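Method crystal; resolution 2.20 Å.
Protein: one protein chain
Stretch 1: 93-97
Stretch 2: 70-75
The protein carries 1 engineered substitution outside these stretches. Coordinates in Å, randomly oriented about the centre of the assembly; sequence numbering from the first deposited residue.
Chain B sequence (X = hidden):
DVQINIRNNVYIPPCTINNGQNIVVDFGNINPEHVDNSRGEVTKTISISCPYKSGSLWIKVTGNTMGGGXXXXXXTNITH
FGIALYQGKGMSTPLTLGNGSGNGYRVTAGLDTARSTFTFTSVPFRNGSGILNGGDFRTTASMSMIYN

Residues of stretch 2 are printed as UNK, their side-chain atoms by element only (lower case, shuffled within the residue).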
# COMPACT_ATOMS: atom_id res chain seq x y z
N THR B 93 -15.50 -17.17 -0.84
CA THR B 93 -15.35 -15.91 -0.13
C THR B 93 -15.26 -14.72 -1.08
O THR B 93 -14.43 -14.72 -2.00
CB THR B 93 -14.10 -15.93 0.77
OG1 THR B 93 -13.86 -14.61 1.27
CG2 THR B 93 -12.89 -16.41 -0.01
N PRO B 94 -16.10 -13.70 -0.87
CA PRO B 94 -16.11 -12.50 -1.72
C PRO B 94 -14.94 -11.57 -1.48
O PRO B 94 -14.26 -11.66 -0.46
CB PRO B 94 -17.44 -11.85 -1.37
CG PRO B 94 -17.54 -12.13 0.10
CD PRO B 94 -17.13 -13.60 0.18
N LEU B 95 -14.71 -10.67 -2.43
CA LEU B 95 -13.63 -9.69 -2.34
C LEU B 95 -14.21 -8.28 -2.39
O LEU B 95 -14.36 -7.70 -3.46
CB LEU B 95 -12.63 -9.88 -3.48
CG LEU B 95 -11.53 -8.82 -3.62
CD1 LEU B 95 -10.79 -8.66 -2.31
CD2 LEU B 95 -10.58 -9.24 -4.73
N THR B 96 -14.53 -7.74 -1.22
CA THR B 96 -15.10 -6.40 -1.09
C THR B 96 -14.28 -5.35 -1.82
O THR B 96 -13.05 -5.32 -1.71
CB THR B 96 -15.22 -5.98 0.38
OG1 THR B 96 -16.03 -6.92 1.09
CG2 THR B 96 -15.84 -4.59 0.50
N LEU B 97 -14.96 -4.48 -2.56
CA LEU B 97 -14.31 -3.42 -3.31
C LEU B 97 -13.98 -2.21 -2.44
O LEU B 97 -14.83 -1.73 -1.69
CB LEU B 97 -15.20 -2.99 -4.48
CG LEU B 97 -15.36 -4.03 -5.60
CD1 LEU B 97 -16.41 -3.58 -6.60
CD2 LEU B 97 -14.01 -4.23 -6.28
N UNK B 70 -24.85 -5.31 -3.75
CA UNK B 70 -23.64 -6.12 -3.84
C UNK B 70 -22.42 -5.25 -3.51
O UNK B 70 -22.39 -4.07 -3.85
c UNK B 70 -25.95 -6.90 -5.90
o UNK B 70 -27.05 -7.43 -5.70
c UNK B 70 -24.65 -7.65 -5.62
n UNK B 70 -25.83 -5.66 -6.37
c UNK B 70 -23.50 -6.73 -5.24
N UNK B 71 -21.44 -5.83 -2.84
CA UNK B 71 -20.25 -5.08 -2.44
C UNK B 71 -18.95 -5.63 -3.01
O UNK B 71 -17.87 -5.36 -2.48
n UNK B 71 -19.32 -6.51 0.83
c UNK B 71 -20.15 -5.05 -0.92
o UNK B 71 -20.43 -7.43 -0.90
c UNK B 71 -19.98 -6.43 -0.32
N UNK B 72 -19.05 -6.39 -4.10
CA UNK B 72 -17.87 -6.97 -4.70
C UNK B 72 -18.04 -7.07 -6.21
O UNK B 72 -17.43 -7.93 -6.86
c UNK B 72 -17.64 -8.37 -4.13
n UNK B 72 -18.33 -10.54 -4.97
o UNK B 72 -19.92 -9.03 -4.45
c UNK B 72 -18.73 -9.35 -4.54
N UNK B 73 -18.85 -6.18 -6.76
CA UNK B 73 -19.12 -6.19 -8.19
C UNK B 73 -18.77 -4.89 -8.88
O UNK B 73 -19.21 -3.82 -8.48
c UNK B 73 -20.98 -7.84 -7.80
c UNK B 73 -20.87 -6.58 -9.95
c UNK B 73 -20.61 -6.52 -8.46
N UNK B 74 -17.96 -5.01 -9.93
CA UNK B 74 -17.54 -3.87 -10.72
C UNK B 74 -18.48 -3.70 -11.89
O UNK B 74 -18.94 -4.67 -12.48
c UNK B 74 -14.97 -4.24 -10.29
c UNK B 74 -13.73 -4.73 -11.02
c UNK B 74 -16.13 -4.10 -11.27
c UNK B 74 -14.71 -2.89 -9.63
N UNK B 75 -18.78 -2.45 -12.24
CA UNK B 75 -19.64 -2.18 -13.37
C UNK B 75 -18.76 -2.31 -14.60
O UNK B 75 -17.53 -2.27 -14.50
c UNK B 75 -20.22 -0.77 -13.27

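Position 70 carries five side-chain atoms: three carbons in a row, the third bonded to one oxygen and one nitrogen. That is a three-carbon chain ending in an amide. None of these atoms comes near stretch 1. The residue is Gln70.

Position 71 has four side-chain atoms, two carbons with one oxygen and one nitrogen on the second. The amide sits one carbon closer to the backbone than in Gln70. CB points sideways relative to stretch 1, but the end of the side chain comes nearer. Its nitrogen lies close to the hydroxyl of Thr96. The residue is Asn71. The ND2 atom of Asn71 is 3.3 Å from OG1 of Thr96, but the angle is poor, so the pair is not a hydrogen bond. The backbone does more: O of Asn71 accepts a hydrogen bond from N of Leu97 at 3.0 Å, with a nearly straight angle of 161°.

Position 72 has the same set: two carbons, one oxygen and one nitrogen on the second. CB is 3.4 Å from O of Leu95, and the nitrogen approaches the ring of Pro94. The residue is Asn72. Its ND2 is 3.9 Å from CB of Pro94, a packing contact; this nitrogen is hydrogen-bonded elsewhere in the structure.

Position 73 has three carbons, the first carrying the other two. The branch at CB and the absence of any polar atom identify Val73. Its CB points away from stretch 1, so the contact falls to the backbone: O of Val73 is 3.4 Å from CD1 of Leu97.

Position 74 has four carbons, forked at the second. CB points sideways, and the end of the side chain comes nearer to Leu97. The fork one carbon beyond CB gives Leu74. CD2 of Leu74 meets CD1 of Leu97 at 3.5 Å, an apolar contact.

Position 75 has a single side-chain carbon and does not reach stretch 1. It is Ala75.

The contact is small, burying 333 Å² in all. Its one cross-stretch hydrogen bond joins backbone to backbone, from Leu97 to Asn71. The same Asn71 O also receives a CA-H...O contact from Thr96, with CA and O 3.3 Å apart, so one carbonyl meets two successive residues. Leu97 has the largest covered area. Its side chain uses the m,t rotamer, and CD1 reaches past the hydrogen bond to Val73 and Leu74. The touching segments run 69° apart, and this pairing is not repeated along them.

Stretch 2 70-75: QNNVLA
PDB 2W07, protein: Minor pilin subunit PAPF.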